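PDB 6G6P: Ika8 from Synthetic construct, which folds as a designed eight-bladed beta-propeller of WD40 repeats and probably serves as a symmetric protein scaffold. Local coordinates for residues Q55-A60 / G71-T76; N226-G231 / W240-G245; D145-S150 / V159-T164; Q6-L11 / W40-G45; S264-V269 / W280-G285. All coordinates share one frame; numbering follows the deposited sequence.

Contact 1. Residues Q55-A60 / G71-T76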
# COMPACT_ATOMS: atom_id res chain seq x y z
N GLN A 55 -9.87 2.17 -18.49
CA GLN A 55 -9.96 3.41 -19.24
C GLN A 55 -9.91 4.64 -18.35
O GLN A 55 -10.04 5.76 -18.85
CB GLN A 55 -11.23 3.42 -20.10
CG GLN A 55 -11.56 2.07 -20.71
CD GLN A 55 -12.72 2.13 -21.68
OE1 GLN A 55 -13.30 3.19 -21.90
NE2 GLN A 55 -13.07 0.98 -22.25
N SER A 56 -9.74 4.45 -17.04
CA SER A 56 -9.51 5.54 -16.10
C SER A 56 -8.30 5.19 -15.24
O SER A 56 -7.83 4.05 -15.23
CB SER A 56 -10.74 5.80 -15.22
OG SER A 56 -11.11 4.64 -14.48
N GLU A 57 -7.81 6.19 -14.51
CA GLU A 57 -6.58 6.05 -13.74
C GLU A 57 -6.62 4.83 -12.83
O GLU A 57 -7.61 4.60 -12.12
CB GLU A 57 -6.34 7.32 -12.92
CG GLU A 57 -5.54 7.10 -11.64
CD GLU A 57 -5.34 8.39 -10.86
OE1 GLU A 57 -5.86 9.44 -11.30
OE2 GLU A 57 -4.68 8.35 -9.80
N VAL A 58 -5.55 4.04 -12.86
CA VAL A 58 -5.41 2.92 -11.94
C VAL A 58 -5.11 3.46 -10.55
O VAL A 58 -4.19 4.26 -10.36
CB VAL A 58 -4.31 1.96 -12.42
CG1 VAL A 58 -4.25 0.72 -11.54
CG2 VAL A 58 -4.53 1.58 -13.88
N THR A 59 -5.89 3.02 -9.56
CA THR A 59 -5.76 3.54 -8.21
C THR A 59 -5.23 2.52 -7.21
O THR A 59 -4.75 2.92 -6.14
CB THR A 59 -7.10 4.07 -7.70
OG1 THR A 59 -8.08 3.02 -7.75
CG2 THR A 59 -7.57 5.23 -8.57
N ALA A 60 -5.30 1.23 -7.52
CA ALA A 60 -4.78 0.20 -6.63
C ALA A 60 -4.45 -1.03 -7.45
O ALA A 60 -5.06 -1.29 -8.50
CB ALA A 60 -5.79 -0.14 -5.53
N GLY A 71 -7.89 -1.82 -9.45
CA GLY A 71 -8.99 -0.89 -9.28
C GLY A 71 -8.69 0.42 -9.98
O GLY A 71 -7.53 0.83 -10.10
N ALA A 72 -9.75 1.09 -10.43
CA ALA A 72 -9.62 2.29 -11.24
C ALA A 72 -10.46 3.43 -10.65
O ALA A 72 -11.21 3.25 -9.69
CB ALA A 72 -10.04 2.03 -12.69
N LYS A 73 -10.31 4.61 -11.27
CA LYS A 73 -11.01 5.80 -10.82
C LYS A 73 -12.51 5.72 -11.08
O LYS A 73 -13.30 6.36 -10.38
CB LYS A 73 -10.44 7.04 -11.51
CG LYS A 73 -10.07 8.18 -10.59
CD LYS A 73 -9.96 9.48 -11.38
CE LYS A 73 -9.01 10.46 -10.72
NZ LYS A 73 -9.13 11.83 -11.29
N ASP A 74 -12.93 4.95 -12.09
CA ASP A 74 -14.34 4.83 -12.43
C ASP A 74 -15.05 3.77 -11.60
O ASP A 74 -16.22 3.46 -11.88
CB ASP A 74 -14.49 4.53 -13.93
CG ASP A 74 -13.82 3.23 -14.35
OD1 ASP A 74 -13.17 2.58 -13.50
OD2 ASP A 74 -13.93 2.86 -15.53
N GLY A 75 -14.39 3.19 -10.60
CA GLY A 75 -14.99 2.21 -9.73
C GLY A 75 -14.87 0.77 -10.19
O GLY A 75 -15.27 -0.13 -9.44
N THR A 76 -14.33 0.53 -11.38
CA THR A 76 -14.22 -0.84 -11.87
C THR A 76 -13.17 -1.62 -11.08
O THR A 76 -12.16 -1.07 -10.65
CB THR A 76 -13.86 -0.84 -13.36
OG1 THR A 76 -12.67 -0.07 -13.57
CG2 THR A 76 -14.99 -0.25 -14.18
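Val58 and Ala72 form a non-hydrogen-bonded antiparallel pair, with CA atoms 4.3 Å apart, but the register slips by one residue before Ala60 reaches Gly71, where Thr59 and Ala60 together face the glycine in a classic beta bulge. Gly71 O accepts from Thr59 N over 2.8 Å in a nearly straight bond (168°) and more weakly from Ala60 N, while Gly71 N is held by Ala60 O at 3.0 Å. Beyond the strand ends Ser56 takes over. Its OG sits between the backbone N and the carbonyl carbon (chi1 59°), a torsion that turns it to the type I turn running from Ala72 to Gly75, where it accepts from Asp74 N at 3.0 Å and rests 3.3 Å from Ala72 CB. With alanine in place of Ser56 the Asp74 amide would probably lose this acceptor, and the turn could shift against residues 55-57. The Asp74 carboxylate is used within its own segment: OD1 accepts from Thr76 N, which comes from above the carboxylate plane to close an Asx turn, and from Thr76 OG1 at 2.7 Å on the syn side. On the solvent-facing side the extended chains of Glu57 and Lys73 cross obliquely, their OE1 and NZ atoms 4.1 Å apart, too far for a salt bridge. The pair belongs to the first and second strands of one propeller blade, between its two neighbours: Val58 O bonds Thr19 OG1 in strand 18-24, and Thr59 OG1 bonds Ile98 O in strand 98-104.

Contact 2. Residues N226-G231 / W240-G245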
# COMPACT_ATOMS: atom_id res chain seq x y z
N ASN A 226 6.77 -5.45 15.64
CA ASN A 226 6.36 -4.31 16.44
C ASN A 226 7.12 -3.05 16.07
O ASN A 226 7.23 -2.13 16.89
CB ASN A 226 6.54 -4.63 17.93
CG ASN A 226 6.30 -6.10 18.23
OD1 ASN A 226 5.18 -6.59 18.13
ND2 ASN A 226 7.36 -6.81 18.61
N ILE A 227 7.65 -2.98 14.85
CA ILE A 227 8.45 -1.86 14.38
C ILE A 227 7.65 -1.08 13.35
O ILE A 227 7.13 -1.66 12.39
CB ILE A 227 9.79 -2.35 13.78
CG1 ILE A 227 10.66 -2.97 14.87
CG2 ILE A 227 10.51 -1.21 13.09
CD1 ILE A 227 11.99 -3.49 14.35
N VAL A 228 7.56 0.23 13.55
CA VAL A 228 6.87 1.12 12.62
C VAL A 228 7.90 2.07 12.02
O VAL A 228 8.75 2.61 12.74
CB VAL A 228 5.74 1.91 13.30
CG1 VAL A 228 6.22 2.56 14.58
CG2 VAL A 228 5.17 2.95 12.35
N VAL A 229 7.83 2.26 10.71
CA VAL A 229 8.65 3.23 9.99
C VAL A 229 7.72 4.29 9.43
O VAL A 229 6.78 3.97 8.68
CB VAL A 229 9.48 2.56 8.88
CG1 VAL A 229 10.49 3.55 8.31
CG2 VAL A 229 10.17 1.32 9.42
N SER A 230 7.97 5.54 9.78
CA SER A 230 7.09 6.65 9.43
C SER A 230 7.88 7.72 8.70
O SER A 230 8.94 8.14 9.16
CB SER A 230 6.44 7.24 10.69
OG SER A 230 7.41 7.71 11.60
N GLY A 231 7.35 8.15 7.55
CA GLY A 231 7.89 9.27 6.81
C GLY A 231 6.92 10.43 6.85
O GLY A 231 5.71 10.24 6.94
N TRP A 240 10.65 3.24 15.13
CA TRP A 240 10.40 3.14 16.56
C TRP A 240 9.52 1.93 16.88
O TRP A 240 8.91 1.32 15.99
CB TRP A 240 9.78 4.43 17.12
CG TRP A 240 8.67 5.04 16.33
CD1 TRP A 240 8.76 5.64 15.10
CD2 TRP A 240 7.30 5.15 16.73
NE1 TRP A 240 7.53 6.10 14.71
CE2 TRP A 240 6.62 5.82 15.69
CE3 TRP A 240 6.59 4.75 17.86
CZ2 TRP A 240 5.25 6.08 15.75
CZ3 TRP A 240 5.23 5.02 17.92
CH2 TRP A 240 4.58 5.68 16.87
N TYR A 241 9.47 1.61 18.17
CA TYR A 241 8.82 0.42 18.68
C TYR A 241 7.38 0.75 19.08
O TYR A 241 7.15 1.67 19.87
CB TYR A 241 9.62 -0.10 19.88
CG TYR A 241 9.19 -1.43 20.46
CD1 TYR A 241 9.29 -2.60 19.73
CD2 TYR A 241 8.73 -1.51 21.77
CE1 TYR A 241 8.92 -3.82 20.28
CE2 TYR A 241 8.35 -2.72 22.33
CZ TYR A 241 8.45 -3.87 21.58
OH TYR A 241 8.08 -5.07 22.13
N ILE A 242 6.42 -0.01 18.54
CA ILE A 242 5.02 0.33 18.77
C ILE A 242 4.57 0.02 20.19
O ILE A 242 3.52 0.51 20.62
CB ILE A 242 4.10 -0.39 17.76
CG1 ILE A 242 4.09 -1.90 18.02
CG2 ILE A 242 4.52 -0.09 16.34
CD1 ILE A 242 3.12 -2.66 17.14
N GLY A 243 5.33 -0.78 20.94
CA GLY A 243 4.94 -1.10 22.30
C GLY A 243 5.23 0.02 23.29
O GLY A 243 4.54 0.12 24.31
N THR A 244 6.22 0.85 23.00
CA THR A 244 6.63 1.91 23.92
C THR A 244 6.72 3.29 23.28
O THR A 244 6.72 4.28 24.02
CB THR A 244 8.00 1.57 24.54
OG1 THR A 244 8.88 1.10 23.51
CG2 THR A 244 7.85 0.49 25.59
N GLY A 245 6.80 3.39 21.96
CA GLY A 245 6.95 4.66 21.30
C GLY A 245 8.37 5.20 21.25
O GLY A 245 8.57 6.30 20.73
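Trp240 and Val228 satisfy each other's backbone: Val228 N gives to Trp240 O at 3.0 Å, almost in line with the carbonyl bond, and Trp240 N returns a bond to Val228 O at 3.1 Å. Further along, Asn226 O receives Ile242 N at 2.8 Å in a practically straight bond (174°), so the pairing runs on past the regular end of the strand. The indole proton is less well served. NE1 points in the ring plane to Ser230 OG, but over 3.5 Å the bond is weak, and the serine oxygen has a stronger partner in Gln215 OE1. Tryptophan and serine occupy the third and second strands of the blade, as they do in the hydrogen-bonded network of WD40 repeats; Tyr241 here stands where the aspartate of the Trp-Asp dipeptide would be. Over one face of the indole lies Val228 CG1, a CH-pi contact 3.5 Å from the centroid of the five-membered ring. That methyl also meets Ile242 CG2 at 3.6 Å, because its torsion places it between backbone N and carbonyl carbon (chi1 50°). Asn226 and Tyr241 run side by side with amide and ring 84° apart, and Asn226 CB approaches Tyr241 CE1 to 3.4 Å. Outside the pair, Ile242 O is bonded by His211 NE2, and the ring of His214 meets that of Trp240 edge to face.

Contact 3. Residues D145-S150 / V159-T164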
# COMPACT_ATOMS: atom_id res chain seq x y z
N ASP A 145 -7.39 -13.45 7.53
CA ASP A 145 -8.10 -14.47 8.29
C ASP A 145 -9.56 -14.10 8.52
O ASP A 145 -10.02 -13.95 9.65
CB ASP A 145 -7.40 -14.74 9.62
CG ASP A 145 -6.63 -16.04 9.62
OD1 ASP A 145 -6.75 -16.80 8.63
OD2 ASP A 145 -5.91 -16.31 10.60
N ASN A 146 -10.29 -13.92 7.41
CA ASN A 146 -11.74 -13.81 7.41
C ASN A 146 -12.23 -12.53 8.09
O ASN A 146 -13.44 -12.37 8.30
CB ASN A 146 -12.35 -15.07 8.04
CG ASN A 146 -13.83 -15.27 7.75
OD1 ASN A 146 -14.68 -14.45 8.08
ND2 ASN A 146 -14.14 -16.37 7.07
N ILE A 147 -11.35 -11.61 8.45
CA ILE A 147 -11.77 -10.37 9.11
C ILE A 147 -11.09 -9.20 8.41
O ILE A 147 -9.93 -9.29 8.00
CB ILE A 147 -11.52 -10.41 10.64
CG1 ILE A 147 -10.04 -10.28 11.05
CG2 ILE A 147 -12.14 -11.68 11.25
CD1 ILE A 147 -9.52 -8.86 11.16
N VAL A 148 -11.83 -8.10 8.26
CA VAL A 148 -11.39 -6.92 7.51
C VAL A 148 -11.23 -5.77 8.49
O VAL A 148 -12.08 -5.55 9.36
CB VAL A 148 -12.39 -6.55 6.40
CG1 VAL A 148 -11.89 -5.36 5.60
CG2 VAL A 148 -12.66 -7.74 5.49
N VAL A 149 -10.13 -5.03 8.34
CA VAL A 149 -9.86 -3.84 9.14
C VAL A 149 -9.67 -2.67 8.18
O VAL A 149 -8.79 -2.73 7.30
CB VAL A 149 -8.63 -4.02 10.04
CG1 VAL A 149 -8.44 -2.80 10.94
CG2 VAL A 149 -8.77 -5.28 10.88
N SER A 150 -10.47 -1.62 8.34
CA SER A 150 -10.50 -0.51 7.40
C SER A 150 -10.21 0.81 8.09
O SER A 150 -10.40 0.97 9.30
CB SER A 150 -11.86 -0.43 6.69
OG SER A 150 -12.92 -0.37 7.63
N VAL A 159 -13.44 -2.91 12.26
CA VAL A 159 -13.18 -4.32 11.99
C VAL A 159 -14.51 -5.06 11.98
O VAL A 159 -15.44 -4.71 12.71
CB VAL A 159 -12.20 -4.94 13.02
CG1 VAL A 159 -11.04 -4.00 13.32
CG2 VAL A 159 -12.92 -5.33 14.31
N TRP A 160 -14.59 -6.09 11.13
CA TRP A 160 -15.83 -6.84 10.95
C TRP A 160 -15.51 -8.25 10.46
O TRP A 160 -14.39 -8.56 10.06
CB TRP A 160 -16.79 -6.17 9.95
CG TRP A 160 -16.26 -5.00 9.15
CD1 TRP A 160 -15.00 -4.84 8.63
CD2 TRP A 160 -17.00 -3.84 8.77
NE1 TRP A 160 -14.92 -3.64 7.96
CE2 TRP A 160 -16.13 -3.01 8.03
CE3 TRP A 160 -18.31 -3.41 8.98
CZ2 TRP A 160 -16.53 -1.79 7.51
CZ3 TRP A 160 -18.71 -2.20 8.46
CH2 TRP A 160 -17.83 -1.40 7.74
N TYR A 161 -16.54 -9.10 10.50
CA TYR A 161 -16.46 -10.49 10.05
C TYR A 161 -17.21 -10.63 8.73
O TYR A 161 -18.26 -10.00 8.54
CB TYR A 161 -17.07 -11.40 11.13
CG TYR A 161 -16.92 -12.88 10.93
CD1 TYR A 161 -17.81 -13.59 10.14
CD2 TYR A 161 -15.90 -13.59 11.56
CE1 TYR A 161 -17.69 -14.96 9.96
CE2 TYR A 161 -15.77 -14.96 11.39
CZ TYR A 161 -16.67 -15.63 10.59
OH TYR A 161 -16.54 -16.99 10.42
N ILE A 162 -16.69 -11.45 7.82
CA ILE A 162 -17.24 -11.48 6.46
C ILE A 162 -18.60 -12.17 6.43
O ILE A 162 -19.51 -11.74 5.72
CB ILE A 162 -16.25 -12.12 5.47
CG1 ILE A 162 -16.17 -13.64 5.62
CG2 ILE A 162 -14.86 -11.50 5.60
CD1 ILE A 162 -16.88 -14.42 4.53
N GLY A 163 -18.76 -13.25 7.20
CA GLY A 163 -20.00 -13.99 7.17
C GLY A 163 -21.13 -13.27 7.89
O GLY A 163 -22.22 -13.09 7.34
N THR A 164 -20.86 -12.85 9.13
CA THR A 164 -21.87 -12.16 9.92
C THR A 164 -22.23 -10.82 9.28
O THR A 164 -23.41 -10.43 9.26
CB THR A 164 -21.37 -11.97 11.35
OG1 THR A 164 -21.31 -13.25 12.00
CG2 THR A 164 -22.29 -11.07 12.14
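Val148 O is approached by two groups of the opposite strand: Trp160 N, which donates to it over 3.1 Å in the carbonyl plane, and the CA-H of Val159, also at 3.1 Å. Val148 N completes the hydrogen-bonded pair by giving to Trp160 O at 3.2 Å, whereas the next rung, from Ile162 N to Asn146 O, is stretched and weak. The strands 147-150 and 159-161 run antiparallel, 158° between their directions, with Val149 and Val159 side by side on one face, where Val149 CG2 meets Val159 CG1 at 3.6 Å. At this weakly bonded end Asn146 reaches over Tyr161. With its CG trans to the backbone N (chi1 -163°), the asparagine carries OD1 above the middle of the phenol ring, 3.4 Å from Tyr161 CZ, amide and ring planes inclined by 34°. The same oxygen is pressed against Ile162 CG1 at 3.0 Å, so it is buried among carbons and has no polar partner in the model. Replacing Tyr161 with an alanine would probably strip the ring from under this amide, opening a gap and setting Asn146 free to turn. The indole of Trp160 was modelled in two conformers, which makes its exact placement near Val148 and Ser150 uncertain; Ser150 OG itself bonds His134 NE2. In the blade, Val148 packs inward on strand 138-144 and Val159 on the outer strand 167-170, while Ile147 and Val149 lean on Phe183 in strand 178-183 of the next blade.

Contact 4. Residues Q6-L11 / W40-G45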
# COMPACT_ATOMS: atom_id res chain seq x y z
N GLN A 6 23.33 -1.23 -7.87
CA GLN A 6 23.08 -0.67 -9.19
C GLN A 6 21.67 -1.03 -9.66
O GLN A 6 20.85 -1.55 -8.90
CB GLN A 6 24.14 -1.16 -10.18
CG GLN A 6 25.56 -0.77 -9.79
CD GLN A 6 25.89 0.67 -10.14
OE1 GLN A 6 25.41 1.20 -11.15
NE2 GLN A 6 26.70 1.31 -9.32
N GLU A 7 21.40 -0.73 -10.92
CA GLU A 7 20.11 -1.03 -11.52
C GLU A 7 20.15 -2.41 -12.16
O GLU A 7 21.11 -2.75 -12.86
CB GLU A 7 19.74 0.02 -12.57
CG GLU A 7 19.30 1.34 -11.98
CD GLU A 7 18.85 2.33 -13.03
OE1 GLU A 7 19.30 3.50 -12.97
OE2 GLU A 7 18.06 1.95 -13.92
N LEU A 8 19.12 -3.21 -11.90
CA LEU A 8 19.03 -4.51 -12.56
C LEU A 8 18.70 -4.34 -14.03
O LEU A 8 19.27 -5.02 -14.89
CB LEU A 8 17.99 -5.39 -11.88
CG LEU A 8 18.35 -6.59 -11.03
CD1 LEU A 8 19.04 -6.11 -9.80
CD2 LEU A 8 17.11 -7.39 -10.66
N VAL A 9 17.73 -3.47 -14.34
CA VAL A 9 17.17 -3.49 -15.68
C VAL A 9 16.80 -2.04 -16.04
O VAL A 9 16.61 -1.19 -15.17
CB VAL A 9 15.93 -4.42 -15.72
CG1 VAL A 9 15.50 -4.54 -17.11
CG2 VAL A 9 16.08 -5.72 -14.93
N SER A 10 16.78 -1.75 -17.34
CA SER A 10 15.99 -0.61 -17.81
C SER A 10 14.57 -1.07 -18.15
O SER A 10 14.36 -2.13 -18.74
CB SER A 10 16.62 0.07 -19.02
OG SER A 10 15.89 1.23 -19.39
N LEU A 11 13.59 -0.26 -17.76
CA LEU A 11 12.20 -0.51 -18.12
C LEU A 11 11.63 0.73 -18.78
O LEU A 11 11.86 1.85 -18.33
CB LEU A 11 11.35 -0.90 -16.90
CG LEU A 11 11.67 -2.23 -16.22
CD1 LEU A 11 10.76 -2.45 -15.02
CD2 LEU A 11 11.57 -3.38 -17.20
N TRP A 40 6.06 -6.54 -16.72
CA TRP A 40 7.45 -6.64 -17.11
C TRP A 40 8.09 -7.87 -16.49
O TRP A 40 7.75 -8.28 -15.37
CB TRP A 40 8.26 -5.40 -16.70
CG TRP A 40 7.52 -4.11 -16.77
CD1 TRP A 40 6.67 -3.60 -15.84
CD2 TRP A 40 7.56 -3.15 -17.84
NE1 TRP A 40 6.18 -2.38 -16.26
CE2 TRP A 40 6.71 -2.09 -17.48
CE3 TRP A 40 8.24 -3.09 -19.06
CZ2 TRP A 40 6.52 -0.98 -18.30
CZ3 TRP A 40 8.05 -1.99 -19.88
CH2 TRP A 40 7.19 -0.95 -19.49
N ASP A 41 9.04 -8.46 -17.22
CA ASP A 41 9.88 -9.54 -16.72
C ASP A 41 11.20 -8.94 -16.28
O ASP A 41 11.93 -8.37 -17.10
CB ASP A 41 10.09 -10.60 -17.80
CG ASP A 41 10.85 -11.82 -17.29
OD1 ASP A 41 11.06 -11.94 -16.07
OD2 ASP A 41 11.23 -12.67 -18.13
N ILE A 42 11.51 -9.05 -14.99
CA ILE A 42 12.70 -8.41 -14.45
C ILE A 42 13.97 -9.04 -15.02
O ILE A 42 14.98 -8.34 -15.21
CB ILE A 42 12.67 -8.48 -12.91
CG1 ILE A 42 11.47 -7.70 -12.37
CG2 ILE A 42 13.95 -7.92 -12.31
CD1 ILE A 42 11.64 -6.20 -12.41
N LEU A 43 13.96 -10.33 -15.33
CA LEU A 43 15.18 -10.98 -15.79
C LEU A 43 15.60 -10.49 -17.17
O LEU A 43 16.80 -10.31 -17.44
CB LEU A 43 14.99 -12.50 -15.79
CG LEU A 43 14.54 -13.10 -14.46
CD1 LEU A 43 14.62 -14.62 -14.50
CD2 LEU A 43 15.37 -12.55 -13.31
N THR A 44 14.64 -10.28 -18.07
CA THR A 44 14.92 -9.80 -19.42
C THR A 44 14.58 -8.33 -19.61
O THR A 44 15.01 -7.73 -20.60
CB THR A 44 14.15 -10.62 -20.45
OG1 THR A 44 12.78 -10.19 -20.48
CG2 THR A 44 14.20 -12.10 -20.11
N GLY A 45 13.83 -7.73 -18.69
CA GLY A 45 13.41 -6.35 -18.84
C GLY A 45 12.47 -6.11 -19.98
O GLY A 45 12.36 -4.98 -20.46
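Val9 and Gly45 bring the two backbones closest, with CA atoms 5.7 Å apart, yet the segments share no hydrogen bond and meet through side chains of 6-11 laid on the side chains and glycine backbone of 40-45. The chain turns a corner at Leu8 and then runs as a weakly bonded strand, while 40-45 leaves its own strand in a tight turn held by Gly45 N on Asp41 O at 2.6 Å. Val9 lays CG1 against the bare CA of Gly45 at 3.3 Å; a side chain on that glycine would collide with the methyl, and the residue's positive phi (67°) is a second reason for its being a glycine. Leu8 crosses Ile42 at about a right angle, Leu8 CD2 meeting Ile42 CG2 at 3.6 Å. Leu11 carries the largest share of the burial. Its two methyls divide the work: CD1 sits over one face of the Trp40 indole, off-centre, 4.3 Å from the centroid of the five-membered ring, and CD2 touches Trp40 CE3 at 3.8 Å and Gly45 O at 3.7 Å. The CG of Leu11 lies trans to its carbonyl carbon (chi1 -66°), which brings both methyls to the same side of the indole, CD1 over the five-membered ring and CD2 toward CE3. The polar end of the indole is engaged elsewhere, with NE1 bonded to Ser30 OG. Strand 7-11, from the start of the chain, pairs with 317-321 at its end and so completes the last blade, the closure often called molecular velcro in WD40 propellers; here that borrowed strand packs against the blade that follows it in sequence.

Contact 5. Residues S264-V269 / W280-G285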
# COMPACT_ATOMS: atom_id res chain seq x y z
N SER A 264 11.78 -4.23 4.43
CA SER A 264 11.99 -5.67 4.30
C SER A 264 13.25 -6.06 5.07
O SER A 264 14.28 -5.40 4.95
CB SER A 264 12.11 -6.11 2.83
OG SER A 264 12.15 -7.52 2.71
N LYS A 265 13.15 -7.14 5.84
CA LYS A 265 14.19 -7.60 6.76
C LYS A 265 14.59 -6.40 7.62
O LYS A 265 13.73 -5.84 8.32
CB LYS A 265 15.31 -8.26 5.98
CG LYS A 265 14.82 -9.43 5.17
CD LYS A 265 15.86 -10.00 4.21
CE LYS A 265 15.31 -11.26 3.56
NZ LYS A 265 14.23 -11.87 4.39
N ASN A 266 15.85 -5.98 7.61
CA ASN A 266 16.28 -4.80 8.35
C ASN A 266 16.61 -3.63 7.43
O ASN A 266 17.34 -2.72 7.84
CB ASN A 266 17.47 -5.13 9.24
CG ASN A 266 17.29 -6.44 10.00
OD1 ASN A 266 16.30 -6.64 10.70
ND2 ASN A 266 18.27 -7.33 9.90
N ILE A 267 16.09 -3.64 6.21
CA ILE A 267 16.36 -2.61 5.21
C ILE A 267 15.12 -1.75 5.06
O ILE A 267 14.01 -2.27 4.88
CB ILE A 267 16.76 -3.22 3.86
CG1 ILE A 267 17.93 -4.21 4.04
CG2 ILE A 267 17.12 -2.13 2.88
CD1 ILE A 267 19.15 -3.59 4.65
N VAL A 268 15.30 -0.43 5.16
CA VAL A 268 14.25 0.55 4.88
C VAL A 268 14.63 1.27 3.59
O VAL A 268 15.76 1.76 3.46
CB VAL A 268 14.06 1.54 6.03
CG1 VAL A 268 13.10 2.66 5.65
CG2 VAL A 268 13.55 0.81 7.25
N VAL A 269 13.71 1.34 2.65
CA VAL A 269 13.88 2.10 1.41
C VAL A 269 12.85 3.21 1.41
O VAL A 269 11.64 2.95 1.52
CB VAL A 269 13.73 1.21 0.16
CG1 VAL A 269 13.97 2.01 -1.11
CG2 VAL A 269 14.68 0.02 0.24
N TRP A 280 18.40 2.30 4.01
CA TRP A 280 18.88 2.35 5.38
C TRP A 280 18.92 0.96 5.99
O TRP A 280 18.18 0.05 5.58
CB TRP A 280 18.01 3.26 6.25
CG TRP A 280 17.61 4.55 5.61
CD1 TRP A 280 16.51 4.78 4.83
CD2 TRP A 280 18.31 5.80 5.69
NE1 TRP A 280 16.48 6.09 4.42
CE2 TRP A 280 17.58 6.74 4.94
CE3 TRP A 280 19.48 6.22 6.33
CZ2 TRP A 280 17.98 8.07 4.81
CZ3 TRP A 280 19.88 7.53 6.20
CH2 TRP A 280 19.13 8.44 5.44
N ASP A 281 19.78 0.81 6.99
CA ASP A 281 19.88 -0.41 7.79
C ASP A 281 19.44 -0.05 9.21
O ASP A 281 20.14 0.70 9.90
CB ASP A 281 21.31 -0.96 7.76
CG ASP A 281 21.46 -2.24 8.56
OD1 ASP A 281 20.44 -2.90 8.86
OD2 ASP A 281 22.61 -2.60 8.89
N ILE A 282 18.29 -0.57 9.63
CA ILE A 282 17.74 -0.21 10.94
C ILE A 282 18.53 -0.79 12.10
O ILE A 282 18.25 -0.45 13.25
CB ILE A 282 16.27 -0.64 11.07
CG1 ILE A 282 16.10 -2.11 10.71
CG2 ILE A 282 15.38 0.23 10.22
CD1 ILE A 282 15.00 -2.81 11.47
N LEU A 283 19.48 -1.68 11.83
CA LEU A 283 20.34 -2.17 12.91
C LEU A 283 21.43 -1.16 13.25
O LEU A 283 21.77 -0.98 14.42
CB LEU A 283 20.95 -3.52 12.53
CG LEU A 283 19.96 -4.67 12.35
CD1 LEU A 283 20.70 -6.00 12.26
CD2 LEU A 283 18.95 -4.69 13.49
N THR A 284 21.97 -0.48 12.23
CA THR A 284 23.06 0.46 12.43
C THR A 284 22.67 1.91 12.16
O THR A 284 23.35 2.81 12.67
CB THR A 284 24.25 0.09 11.54
OG1 THR A 284 25.35 0.98 11.81
CG2 THR A 284 23.88 0.18 10.07
N GLY A 285 21.61 2.16 11.39
CA GLY A 285 21.24 3.51 11.04
C GLY A 285 22.05 4.12 9.92
O GLY A 285 21.86 5.31 9.62
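The indole of Trp280 turns its CD1 corner to Val268: the carbonyl oxygen Val268 O comes within 3.4 Å of CD1, obliquely to the ring, and the methyl CG1 reaches the same carbon at 4.1 Å. Residues Leu251, Glu252 and Leu287 also touch the indole, and its NE1 is bonded to Ser270 OG, one strand over, like the serine-tryptophan pairs of WD40 repeats. A second flat group, the amide of Asn266, lies beside Leu283, ND2 meeting Leu283 CD1 at 3.6 Å, the two side chains slanting across each other. Nearer the backbone, Asn266 CB rests on Ile282 CG1. The methyl-rich part is completed by Val268 CG2, which meets Ile282 CG2 at 3.5 Å with the chains at right angles; Ile282 CG2 is set there because it lies opposite the carbonyl carbon, its partner branch CG1 standing between backbone N and carbonyl (chi1 52°). Three backbone bonds tie the strands. Trp280 N gives to Val268 O at 2.8 Å in the carbonyl plane, Val268 N returns to Trp280 O, and Ile282 N gives to Asn266 O at 3.0 Å. A type II' turn from Ser264 to Ile267 leads from strand 258-264 into the first of these strands. Asp281 OD1 stands 3.3 Å from Asn266 O; both are acceptors, so they are not bonded, and the carboxylate instead takes a weak bond from Leu283 N. The chemistry is therefore backbone pairing and methyl packing, buried at Val268 and more open toward Ile282 and Leu283, with the acidic charge left at the margin, where it would probably be a mildly unfavourable neighbour for the Asn266 carbonyl.

Contacts 1, 2, 3 and 5 each join two adjacent strands within a single propeller blade: contact 1 the first and second strands, contacts 2, 3 and 5 the second and third. Contact 4 instead links the N-terminal strand, which completes the last blade, to the blade after it. Contacts 2 and 5 are in neighbouring blades, with centres about 13 Å apart, and they touch: Val229 CG1 meets Val268 CG1 at 3.8 Å and Ile227 CD1 meets Ile282 CD1 at 4.2 Å. Contacts 3 and 4 lie on opposite sides of the ring, centres about 38 Å apart, while the centre of contact 1 lies closest to the centre of the chain, about 15 Å away.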